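Local coordinates for protein PA1221 (Pseudomonas aeruginosa, PDB 4DG9) that combines an AMP-binding region of the ANL superfamily with a phosphopantetheine attachment site of the carrier-domain type in one chain, at residues 190-195 and 314-319; 197-202 and 280-285; 304-309 and 320-325. All coordinates share one frame; numbering follows the deposited sequence.

Contact 1 of 3, residues 190-195 and 314-319; sequences TRLCLG and NTTFTC. With DG9 (5'-({[(2R,3R)-3-amino-2-{[2-({N-[(2R)-2-hydroxy-3,3-dimethyl-4-{[oxido(oxo)phosphonio]oxy}butanoyl]-beta-alanyl}amino)ethyl]sulfanyl}-4-methylpentyl]sulfonyl}amino)-5'-deoxyadenosine), chain B.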
# COMPACT_ATOMS: atom_id res chain seq x y z
N THR A 190 7.06 11.42 -12.84
CA THR A 190 6.56 12.56 -13.61
C THR A 190 5.59 12.11 -14.70
O THR A 190 4.68 12.85 -15.07
CB THR A 190 7.69 13.41 -14.18
OG1 THR A 190 8.48 12.60 -15.06
CG2 THR A 190 8.57 13.97 -13.05
N ARG A 191 5.77 10.91 -15.23
CA ARG A 191 4.76 10.34 -16.10
C ARG A 191 3.45 10.21 -15.32
O ARG A 191 2.39 10.63 -15.77
CB ARG A 191 5.15 8.94 -16.59
CG ARG A 191 3.92 8.23 -17.17
CD ARG A 191 3.86 6.72 -16.95
NE ARG A 191 3.78 6.38 -15.55
CZ ARG A 191 3.47 5.18 -15.09
NH1 ARG A 191 3.18 4.20 -15.94
NH2 ARG A 191 3.45 4.96 -13.78
N LEU A 192 3.53 9.60 -14.15
CA LEU A 192 2.31 9.36 -13.40
C LEU A 192 1.54 10.66 -13.16
O LEU A 192 0.31 10.68 -13.22
CB LEU A 192 2.64 8.69 -12.07
CG LEU A 192 1.49 8.58 -11.09
CD1 LEU A 192 0.45 7.62 -11.65
CD2 LEU A 192 2.03 8.08 -9.75
N CYS A 193 2.27 11.74 -12.89
CA CYS A 193 1.66 12.97 -12.38
C CYS A 193 1.34 14.10 -13.36
O CYS A 193 0.69 15.08 -12.98
CB CYS A 193 2.52 13.52 -11.22
SG CYS A 193 2.74 12.37 -9.86
N LEU A 194 1.78 13.97 -14.61
CA LEU A 194 1.59 15.05 -15.59
C LEU A 194 0.77 14.62 -16.80
O LEU A 194 0.80 13.45 -17.19
CB LEU A 194 2.94 15.65 -16.04
CG LEU A 194 3.83 16.03 -14.86
CD1 LEU A 194 5.22 16.53 -15.31
CD2 LEU A 194 3.12 17.05 -13.96
N GLY A 195 0.03 15.55 -17.40
CA GLY A 195 -0.68 15.26 -18.64
C GLY A 195 -1.69 14.12 -18.63
O GLY A 195 -1.96 13.52 -19.67
N ASN A 314 5.56 -1.33 -12.79
CA ASN A 314 5.14 -0.24 -13.67
C ASN A 314 4.84 1.10 -12.98
O ASN A 314 4.13 1.94 -13.52
CB ASN A 314 4.04 -0.66 -14.66
CG ASN A 314 3.91 0.29 -15.82
OD1 ASN A 314 4.89 0.93 -16.22
ND2 ASN A 314 2.70 0.41 -16.36
N THR A 315 5.27 1.23 -11.73
CA THR A 315 5.14 2.51 -11.03
C THR A 315 3.73 3.02 -10.71
O THR A 315 3.22 3.93 -11.38
CB THR A 315 5.91 3.63 -11.76
OG1 THR A 315 7.27 3.22 -11.96
CG2 THR A 315 5.88 4.91 -10.94
N THR A 316 3.11 2.49 -9.65
CA THR A 316 1.79 3.02 -9.27
C THR A 316 0.67 2.60 -10.21
O THR A 316 -0.05 1.66 -9.88
CB THR A 316 1.83 4.53 -9.04
OG1 THR A 316 2.96 4.85 -8.21
CG2 THR A 316 0.55 5.02 -8.38
N PHE A 317 0.35 3.40 -11.22
CA PHE A 317 -0.72 3.01 -12.14
C PHE A 317 -0.29 2.46 -13.50
O PHE A 317 0.72 2.86 -14.07
CB PHE A 317 -1.67 4.19 -12.35
CG PHE A 317 -2.41 4.58 -11.11
CD1 PHE A 317 -2.71 3.62 -10.16
CD2 PHE A 317 -2.77 5.88 -10.88
CE1 PHE A 317 -3.38 3.96 -9.02
CE2 PHE A 317 -3.45 6.23 -9.73
CZ PHE A 317 -3.75 5.26 -8.80
N THR A 318 -1.08 1.51 -14.00
CA THR A 318 -0.98 1.02 -15.38
C THR A 318 -2.24 1.44 -16.12
O THR A 318 -2.19 2.12 -17.15
CB THR A 318 -0.79 -0.51 -15.44
OG1 THR A 318 0.44 -0.88 -14.80
CG2 THR A 318 -0.77 -0.99 -16.90
N CYS A 319 -3.37 0.99 -15.60
CA CYS A 319 -4.67 1.44 -16.09
C CYS A 319 -5.49 2.11 -14.99
O CYS A 319 -5.37 1.76 -13.80
CB CYS A 319 -5.46 0.26 -16.66
SG CYS A 319 -4.50 -0.70 -17.84
C DG9 B . 0.21 -1.35 -5.71
N DG9 B . -0.23 -4.75 -6.48
S DG9 B . 1.10 -4.01 -6.00
C1 DG9 B . 1.03 -2.41 -6.46
N1 DG9 B . -8.32 -4.20 -9.46
O1 DG9 B . -0.89 -6.74 -10.49
C2 DG9 B . -7.96 -5.49 -9.34
N2 DG9 B . 0.44 0.33 -7.49
O2 DG9 B . -2.89 -8.20 -9.33
C3 DG9 B . -0.45 -4.82 -7.91
N3 DG9 B . -6.72 -5.86 -9.01
O3 DG9 B . -3.73 -4.33 7.55
C4 DG9 B . -5.77 -4.93 -8.76
C5 DG9 B . -6.10 -3.59 -8.88
C6 DG9 B . -7.41 -3.23 -9.23
N6 DG9 B . -7.78 -1.94 -9.36
N7 DG9 B . -4.98 -2.89 -8.60
C8 DG9 B . -3.98 -3.76 -8.32
N9 DG9 B . -4.47 -5.00 -8.42
CA DG9 B . -0.54 -0.58 -6.82
CB DG9 B . -1.79 0.21 -6.44
C1' DG9 B . -3.69 -6.25 -8.19
S1P DG9 B . -0.82 -1.92 -4.38
C2' DG9 B . -3.14 -6.80 -9.50
P2A DG9 B . -3.64 -3.35 8.71
C2P DG9 B . -0.85 -0.55 -3.26
O2P DG9 B . 1.34 -4.23 -4.61
C3' DG9 B . -1.84 -6.04 -9.67
C3P DG9 B . 0.19 -0.63 -2.15
O3P DG9 B . 2.17 -4.56 -6.77
C4' DG9 B . -1.38 -5.98 -8.22
O4' DG9 B . -2.55 -5.92 -7.40
O4A DG9 B . -2.42 -3.39 9.61
N4P DG9 B . -0.37 -1.22 -0.95
C5P DG9 B . -0.53 -0.57 0.20
O5P DG9 B . -0.27 0.61 0.35
O6A DG9 B . -3.77 -1.84 8.16
C6P DG9 B . -1.06 -1.39 1.35
C7P DG9 B . -2.43 -0.85 1.74
N8P DG9 B . -2.89 -1.38 3.01
C9P DG9 B . -2.55 -0.81 4.16
O9P DG9 B . -1.86 0.18 4.23
CAP DG9 B . -3.07 -1.46 5.42
OAP DG9 B . -3.69 -2.71 5.11
CBP DG9 B . -4.07 -0.58 6.16
CCP DG9 B . -4.77 -1.41 7.24
CDP DG9 B . -3.26 0.53 6.81
CEP DG9 B . -5.10 0.04 5.22
CG1 DG9 B . -1.50 1.62 -5.93
CG2 DG9 B . -2.71 0.29 -7.65

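Contact 2 of 3, residues 197-202 and 280-285; sequences SFLAFA and QLLTGG. With DG9 (5'-({[(2R,3R)-3-amino-2-{[2-({N-[(2R)-2-hydroxy-3,3-dimethyl-4-{[oxido(oxo)phosphonio]oxy}butanoyl]-beta-alanyl}amino)ethyl]sulfanyl}-4-methylpentyl]sulfonyl}amino)-5'-deoxyadenosine), chain B.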
# COMPACT_ATOMS: atom_id res chain seq x y z
N SER A 197 -5.57 12.27 -17.73
CA SER A 197 -7.00 12.57 -17.73
C SER A 197 -7.81 11.90 -16.64
O SER A 197 -9.00 12.16 -16.51
CB SER A 197 -7.62 12.32 -19.10
OG SER A 197 -7.55 10.96 -19.45
N PHE A 198 -7.20 11.01 -15.86
CA PHE A 198 -8.01 10.17 -14.98
C PHE A 198 -8.29 10.87 -13.67
O PHE A 198 -9.14 10.46 -12.89
CB PHE A 198 -7.35 8.82 -14.73
CG PHE A 198 -6.05 8.91 -13.99
CD1 PHE A 198 -4.85 8.72 -14.66
CD2 PHE A 198 -6.02 9.17 -12.63
CE1 PHE A 198 -3.65 8.79 -13.99
CE2 PHE A 198 -4.82 9.24 -11.95
CZ PHE A 198 -3.63 9.04 -12.63
N LEU A 199 -7.56 11.95 -13.45
CA LEU A 199 -7.70 12.72 -12.23
C LEU A 199 -7.41 14.12 -12.66
O LEU A 199 -6.69 14.33 -13.63
CB LEU A 199 -6.67 12.28 -11.19
CG LEU A 199 -6.84 12.84 -9.77
CD1 LEU A 199 -8.06 12.25 -9.13
CD2 LEU A 199 -5.62 12.54 -8.93
N ALA A 200 -7.96 15.09 -11.95
CA ALA A 200 -7.55 16.46 -12.18
C ALA A 200 -6.44 16.83 -11.20
O ALA A 200 -6.70 17.09 -10.02
CB ALA A 200 -8.73 17.38 -11.99
N PHE A 201 -5.22 16.91 -11.71
CA PHE A 201 -4.08 17.40 -10.94
C PHE A 201 -3.99 18.90 -11.15
O PHE A 201 -3.85 19.36 -12.28
CB PHE A 201 -2.79 16.76 -11.44
CG PHE A 201 -2.66 15.30 -11.14
CD1 PHE A 201 -2.19 14.87 -9.90
CD2 PHE A 201 -2.97 14.35 -12.11
CE1 PHE A 201 -2.03 13.51 -9.63
CE2 PHE A 201 -2.81 12.97 -11.85
CZ PHE A 201 -2.33 12.55 -10.61
N ALA A 202 -4.12 19.65 -10.08
CA ALA A 202 -4.14 21.10 -10.16
C ALA A 202 -3.53 21.71 -8.89
O ALA A 202 -3.47 21.06 -7.85
CB ALA A 202 -5.57 21.59 -10.38
N GLN A 280 -12.15 14.23 -5.19
CA GLN A 280 -11.56 13.14 -5.94
C GLN A 280 -11.09 12.01 -5.05
O GLN A 280 -10.33 12.21 -4.08
CB GLN A 280 -10.37 13.65 -6.76
CG GLN A 280 -10.70 14.77 -7.70
CD GLN A 280 -9.53 15.16 -8.56
OE1 GLN A 280 -9.61 15.10 -9.79
NE2 GLN A 280 -8.43 15.57 -7.94
N LEU A 281 -11.51 10.81 -5.40
CA LEU A 281 -11.14 9.64 -4.63
C LEU A 281 -10.71 8.53 -5.58
O LEU A 281 -11.41 8.22 -6.55
CB LEU A 281 -12.29 9.20 -3.74
CG LEU A 281 -12.20 7.82 -3.08
CD1 LEU A 281 -10.95 7.76 -2.24
CD2 LEU A 281 -13.42 7.56 -2.23
N LEU A 282 -9.55 7.95 -5.31
CA LEU A 282 -9.09 6.78 -6.05
C LEU A 282 -9.02 5.61 -5.09
O LEU A 282 -8.68 5.76 -3.90
CB LEU A 282 -7.72 7.01 -6.69
CG LEU A 282 -7.54 8.24 -7.58
CD1 LEU A 282 -7.13 9.43 -6.72
CD2 LEU A 282 -6.51 8.01 -8.65
N THR A 283 -9.36 4.45 -5.62
CA THR A 283 -9.19 3.22 -4.88
C THR A 283 -8.84 2.10 -5.87
O THR A 283 -8.86 2.29 -7.08
CB THR A 283 -10.44 2.89 -4.03
OG1 THR A 283 -10.23 1.66 -3.32
CG2 THR A 283 -11.68 2.75 -4.91
N GLY A 284 -8.52 0.93 -5.35
CA GLY A 284 -7.86 -0.06 -6.17
C GLY A 284 -6.88 -0.81 -5.32
O GLY A 284 -6.97 -0.78 -4.08
N GLY A 285 -5.93 -1.48 -5.97
CA GLY A 285 -4.95 -2.27 -5.25
C GLY A 285 -5.42 -3.70 -5.12
O GLY A 285 -4.64 -4.60 -4.81
C DG9 B . 0.21 -1.35 -5.71
N DG9 B . -0.23 -4.75 -6.48
S DG9 B . 1.10 -4.01 -6.00
C1 DG9 B . 1.03 -2.41 -6.46
N1 DG9 B . -8.32 -4.20 -9.46
O1 DG9 B . -0.89 -6.74 -10.49
C2 DG9 B . -7.96 -5.49 -9.34
N2 DG9 B . 0.44 0.33 -7.49
O2 DG9 B . -2.89 -8.20 -9.33
C3 DG9 B . -0.45 -4.82 -7.91
N3 DG9 B . -6.72 -5.86 -9.01
O3 DG9 B . -3.73 -4.33 7.55
C4 DG9 B . -5.77 -4.93 -8.76
C5 DG9 B . -6.10 -3.59 -8.88
C6 DG9 B . -7.41 -3.23 -9.23
N6 DG9 B . -7.78 -1.94 -9.36
N7 DG9 B . -4.98 -2.89 -8.60
C8 DG9 B . -3.98 -3.76 -8.32
N9 DG9 B . -4.47 -5.00 -8.42
CA DG9 B . -0.54 -0.58 -6.82
CB DG9 B . -1.79 0.21 -6.44
C1' DG9 B . -3.69 -6.25 -8.19
S1P DG9 B . -0.82 -1.92 -4.38
C2' DG9 B . -3.14 -6.80 -9.50
P2A DG9 B . -3.64 -3.35 8.71
C2P DG9 B . -0.85 -0.55 -3.26
O2P DG9 B . 1.34 -4.23 -4.61
C3' DG9 B . -1.84 -6.04 -9.67
C3P DG9 B . 0.19 -0.63 -2.15
O3P DG9 B . 2.17 -4.56 -6.77
C4' DG9 B . -1.38 -5.98 -8.22
O4' DG9 B . -2.55 -5.92 -7.40
O4A DG9 B . -2.42 -3.39 9.61
N4P DG9 B . -0.37 -1.22 -0.95
C5P DG9 B . -0.53 -0.57 0.20
O5P DG9 B . -0.27 0.61 0.35
O6A DG9 B . -3.77 -1.84 8.16
C6P DG9 B . -1.06 -1.39 1.35
C7P DG9 B . -2.43 -0.85 1.74
N8P DG9 B . -2.89 -1.38 3.01
C9P DG9 B . -2.55 -0.81 4.16
O9P DG9 B . -1.86 0.18 4.23
CAP DG9 B . -3.07 -1.46 5.42
OAP DG9 B . -3.69 -2.71 5.11
CBP DG9 B . -4.07 -0.58 6.16
CCP DG9 B . -4.77 -1.41 7.24
CDP DG9 B . -3.26 0.53 6.81
CEP DG9 B . -5.10 0.04 5.22
CG1 DG9 B . -1.50 1.62 -5.93
CG2 DG9 B . -2.71 0.29 -7.65

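Contact 3 of 3, residues 304-309 and 320-325; sequences HLVNGY and CHVVTD. With DG9 (5'-({[(2R,3R)-3-amino-2-{[2-({N-[(2R)-2-hydroxy-3,3-dimethyl-4-{[oxido(oxo)phosphonio]oxy}butanoyl]-beta-alanyl}amino)ethyl]sulfanyl}-4-methylpentyl]sulfonyl}amino)-5'-deoxyadenosine), chain B.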
# COMPACT_ATOMS: atom_id res chain seq x y z
N HIS A 304 -15.78 12.30 -7.88
CA HIS A 304 -15.06 11.75 -9.01
C HIS A 304 -14.27 10.58 -8.45
O HIS A 304 -13.28 10.75 -7.73
CB HIS A 304 -14.11 12.82 -9.56
CG HIS A 304 -13.23 12.35 -10.67
ND1 HIS A 304 -13.63 12.33 -11.99
CD2 HIS A 304 -11.95 11.89 -10.67
CE1 HIS A 304 -12.65 11.87 -12.75
NE2 HIS A 304 -11.62 11.60 -11.97
N LEU A 305 -14.71 9.37 -8.80
CA LEU A 305 -14.15 8.18 -8.20
C LEU A 305 -13.42 7.41 -9.29
O LEU A 305 -13.90 7.33 -10.41
CB LEU A 305 -15.24 7.34 -7.55
CG LEU A 305 -14.79 6.07 -6.83
CD1 LEU A 305 -14.08 6.40 -5.51
CD2 LEU A 305 -15.95 5.12 -6.59
N VAL A 306 -12.26 6.87 -8.96
CA VAL A 306 -11.42 6.21 -9.96
C VAL A 306 -10.95 4.86 -9.44
O VAL A 306 -10.53 4.73 -8.28
CB VAL A 306 -10.17 7.06 -10.28
CG1 VAL A 306 -9.32 6.40 -11.36
CG2 VAL A 306 -10.56 8.48 -10.65
N ASN A 307 -11.00 3.86 -10.31
CA ASN A 307 -10.38 2.57 -10.04
C ASN A 307 -8.98 2.57 -10.66
O ASN A 307 -8.82 2.55 -11.89
CB ASN A 307 -11.23 1.49 -10.68
CG ASN A 307 -10.78 0.11 -10.33
OD1 ASN A 307 -9.91 -0.05 -9.47
ND2 ASN A 307 -11.36 -0.90 -10.98
N GLY A 308 -7.95 2.67 -9.81
CA GLY A 308 -6.58 2.57 -10.27
C GLY A 308 -6.04 1.15 -10.23
O GLY A 308 -6.18 0.46 -9.23
N TYR A 309 -5.32 0.76 -11.27
CA TYR A 309 -4.72 -0.57 -11.31
C TYR A 309 -3.25 -0.46 -11.69
O TYR A 309 -2.87 0.30 -12.59
CB TYR A 309 -5.48 -1.49 -12.29
CG TYR A 309 -4.62 -2.59 -12.89
CD1 TYR A 309 -4.59 -3.85 -12.32
CD2 TYR A 309 -3.80 -2.35 -13.99
CE1 TYR A 309 -3.77 -4.85 -12.83
CE2 TYR A 309 -2.99 -3.35 -14.51
CZ TYR A 309 -2.97 -4.60 -13.93
OH TYR A 309 -2.17 -5.61 -14.45
N CYS A 320 -6.32 3.06 -15.39
CA CYS A 320 -7.27 3.69 -14.48
C CYS A 320 -8.60 3.84 -15.18
O CYS A 320 -8.64 4.00 -16.40
CB CYS A 320 -6.79 5.08 -14.06
SG CYS A 320 -5.38 5.12 -12.96
N HIS A 321 -9.68 3.80 -14.40
CA HIS A 321 -11.02 3.95 -14.95
C HIS A 321 -11.85 4.87 -14.07
O HIS A 321 -11.99 4.63 -12.88
CB HIS A 321 -11.70 2.59 -15.03
CG HIS A 321 -13.14 2.64 -15.45
ND1 HIS A 321 -13.55 3.08 -16.69
CD2 HIS A 321 -14.27 2.30 -14.79
CE1 HIS A 321 -14.86 3.02 -16.77
NE2 HIS A 321 -15.33 2.54 -15.63
N VAL A 322 -12.39 5.92 -14.67
CA VAL A 322 -13.32 6.79 -13.96
C VAL A 322 -14.66 6.09 -13.93
O VAL A 322 -15.17 5.67 -14.96
CB VAL A 322 -13.45 8.16 -14.64
CG1 VAL A 322 -14.50 9.02 -13.95
CG2 VAL A 322 -12.11 8.86 -14.63
N VAL A 323 -15.22 5.95 -12.73
CA VAL A 323 -16.45 5.19 -12.53
C VAL A 323 -17.70 5.96 -12.96
O VAL A 323 -17.79 7.16 -12.73
CB VAL A 323 -16.58 4.75 -11.08
CG1 VAL A 323 -17.83 3.89 -10.89
CG2 VAL A 323 -15.31 4.00 -10.65
N THR A 324 -18.64 5.26 -13.60
CA THR A 324 -19.90 5.85 -14.08
C THR A 324 -21.10 5.12 -13.48
O THR A 324 -20.97 4.00 -12.98
CB THR A 324 -20.05 5.72 -15.60
OG1 THR A 324 -20.35 4.36 -15.93
CG2 THR A 324 -18.79 6.13 -16.32
N ASP A 325 -22.27 5.76 -13.57
CA ASP A 325 -23.54 5.15 -13.15
C ASP A 325 -23.72 3.75 -13.71
O ASP A 325 -24.02 2.81 -12.98
CB ASP A 325 -24.72 5.99 -13.63
CG ASP A 325 -24.78 7.35 -12.98
OD1 ASP A 325 -24.14 7.55 -11.93
OD2 ASP A 325 -25.48 8.23 -13.54
C DG9 B . 0.21 -1.35 -5.71
N DG9 B . -0.23 -4.75 -6.48
S DG9 B . 1.10 -4.01 -6.00
C1 DG9 B . 1.03 -2.41 -6.46
N1 DG9 B . -8.32 -4.20 -9.46
O1 DG9 B . -0.89 -6.74 -10.49
C2 DG9 B . -7.96 -5.49 -9.34
N2 DG9 B . 0.44 0.33 -7.49
O2 DG9 B . -2.89 -8.20 -9.33
C3 DG9 B . -0.45 -4.82 -7.91
N3 DG9 B . -6.72 -5.86 -9.01
O3 DG9 B . -3.73 -4.33 7.55
C4 DG9 B . -5.77 -4.93 -8.76
C5 DG9 B . -6.10 -3.59 -8.88
C6 DG9 B . -7.41 -3.23 -9.23
N6 DG9 B . -7.78 -1.94 -9.36
N7 DG9 B . -4.98 -2.89 -8.60
C8 DG9 B . -3.98 -3.76 -8.32
N9 DG9 B . -4.47 -5.00 -8.42
CA DG9 B . -0.54 -0.58 -6.82
CB DG9 B . -1.79 0.21 -6.44
C1' DG9 B . -3.69 -6.25 -8.19
S1P DG9 B . -0.82 -1.92 -4.38
C2' DG9 B . -3.14 -6.80 -9.50
P2A DG9 B . -3.64 -3.35 8.71
C2P DG9 B . -0.85 -0.55 -3.26
O2P DG9 B . 1.34 -4.23 -4.61
C3' DG9 B . -1.84 -6.04 -9.67
C3P DG9 B . 0.19 -0.63 -2.15
O3P DG9 B . 2.17 -4.56 -6.77
C4' DG9 B . -1.38 -5.98 -8.22
O4' DG9 B . -2.55 -5.92 -7.40
O4A DG9 B . -2.42 -3.39 9.61
N4P DG9 B . -0.37 -1.22 -0.95
C5P DG9 B . -0.53 -0.57 0.20
O5P DG9 B . -0.27 0.61 0.35
O6A DG9 B . -3.77 -1.84 8.16
C6P DG9 B . -1.06 -1.39 1.35
C7P DG9 B . -2.43 -0.85 1.74
N8P DG9 B . -2.89 -1.38 3.01
C9P DG9 B . -2.55 -0.81 4.16
O9P DG9 B . -1.86 0.18 4.23
CAP DG9 B . -3.07 -1.46 5.42
OAP DG9 B . -3.69 -2.71 5.11
CBP DG9 B . -4.07 -0.58 6.16
CCP DG9 B . -4.77 -1.41 7.24
CDP DG9 B . -3.26 0.53 6.81
CEP DG9 B . -5.10 0.04 5.22
CG1 DG9 B . -1.50 1.62 -5.93
CG2 DG9 B . -2.71 0.29 -7.65
O HOH W 1 -16.92 8.72 -10.82

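Contact 1 of 3, residues 190-195 and 314-319
The loop of a beta hairpin, just after the NGYGPTE signature characteristic of the adenylation fold in the ANL superfamily, packs against helix 186-193, with Arg191 and Leu192 of the helix meeting residues 314-317. Arg191 bends at chi2 and chi3 on its way to the loop, which brings the guanidinium to a row of backbone carbonyls. Arg191 NH2 donates to Asn314 O (3.1 Å, N-H...O angle 136°); the donor sits in that carbonyl's plane, whereas the oxygen is tilted 28° out of the guanidinium plane. Thr315 O comes to the guanidinium edge, and Phe317 O lies obliquely to the group, 3.4 Å from Arg191 NH1. NH1 also bonds to Thr342 OG1 on strand 342-347, so this buried cation is held from a second element of the fold.

Leu192 carries the apolar half of the contact. Its CG is anti to the backbone N (chi1 171°), and its two methyls divide the work: the Leu192 and Thr316 side chains cross at about a right angle, with Leu192 CD2 3.6 Å from Thr316 CB, while Leu192 CD1 meets Phe317 CD2 obliquely at 3.7 Å. Thr316 CG2 lies over one face of the Phe317 ring, 3.9 Å above its centre. On the ligand side, DG9 N2 donates to Thr316 O (2.8 Å), and DG9 CG2 lies in plane at the Phe317 edge, 4.0 Å from CE1.

Contact 2 of 3, residues 197-202 and 280-285
Gln280 opens strand 280-284 of the five-stranded mixed sheet in the AMP-binding region, and its side chain reaches across to Leu199 and Ala200 in the loop that follows helix 186-193. CB starts the path 3.6 Å from Leu199 CD1. The first turn sets CG beside the backbone N (chi1 -57°), and from there the chain runs extended, with CG and then CD passing the same leucine methyl. At the tip the carboxamide grips both polar backbone atoms of one residue. OE1 accepts from Ala200 N at 2.7 Å; the donor lies in the carbonyl plane and on a lone pair, with an N-H...O angle of 157°. NE2 returns the bond to Ala200 O at 3.1 Å, less neatly, since the donor is tilted from the plane of that carbonyl and the oxygen stands slightly out of the amide plane. The paired bonds close a ring that fixes the rotation of the amide, much as a neighbouring strand would pair with this loop residue. NE2 has a further partner in Ser256 OG.

Next to this polar clasp the contact is apolar. Leu282, two residues along and on the same side of the strand as Gln280, points its methyls at two loop residues: CD1 packs 3.8 Å from Leu199 CD1, and CD2 lies 3.9 Å from Phe198 CE2, in each case with the side chains crossing at about a right angle. Leu199 is thus held between the glutamine and the leucine. Its remaining methyl, CD2, rests over one face of the Phe201 ring, 3.7 Å above the plane and offset toward the rim. Farther along the segment, Gly285 N approaches DG9 N7 to 3.1 Å.

Contact 3 of 3, residues 304-309 and 320-325
The imidazole of His304 is met obliquely by Val322: both methyls of Val322 come to His304 CE1 from one side, CG2 at 3.6 Å and CG1 equally near, with the side chains crossing at about a right angle. The ring's polar end turns to another partner, NE2 bonding to Phe198 O. At the other end of the same strand the Tyr309 ring lies edge-on to the adenine, with CD1 3.8 Å from DG9 C5, while its hydroxyl is bonded to Asp402.

Between these rings runs an antiparallel beta hairpin, strands 304-309 and 319-322; the axes of 304-309 and 320-322 come within 4.6 Å. Asn307 and His321 form the hydrogen-bonded pair, Asn307 N donating to His321 O and His321 N to Asn307 O, both at 2.9 Å. They are flanked by the non-hydrogen-bonded pairs Val306 with Val322 and Gly308 with Cys320. Val323 N also donates to Leu305 O, almost straight at 177°; a water accepts from Leu305 N and donates to Val323 O. One face of the hairpin carries Val306, Cys320 and Val322, with Val306 CG1 against Cys320 CB. The other carries Asn307 and His321, the latter's NE2 bonded to Asp327.

The ligand reads the end of the strand. Asn307 CG lies anti to the backbone N (chi1 -173°), which carries OD1 to DG9 N6. That amino group donates to Asn307 OD1 (2.8 Å) and more directly to Gly308 O (2.9 Å, 163°). Asn307 ND2 is meanwhile taken by Pro334 O, which orients the amide with its oxygen toward the ligand. Two acceptors, one from a side chain and one from the backbone, thus suit an exocyclic amino group at this position of the purine, the hydrogen-bonding pattern expected for recognition of adenine.

Contacts 2 and 3 meet on one sheet, where strands 280-284 and 304-309 are neighbours: Leu281 O lies 2.9 Å from Val306 N, and Phe198 O is the same distance from His304 NE2. Their centres are about 8 Å apart. Contact 1 joins them through Phe317, whose CE2 packs 3.7 Å from Leu282 CD2 of contact 2 and whose CE1 is equally close to Gly308 CA of contact 3. Thr318 and Cys319 both face Tyr309 in a classic beta bulge, so the loop of contact 1 runs straight into the hairpin of contact 3. All three border DG9: contact 1 at its amine, contacts 2 and 3 around its adenine.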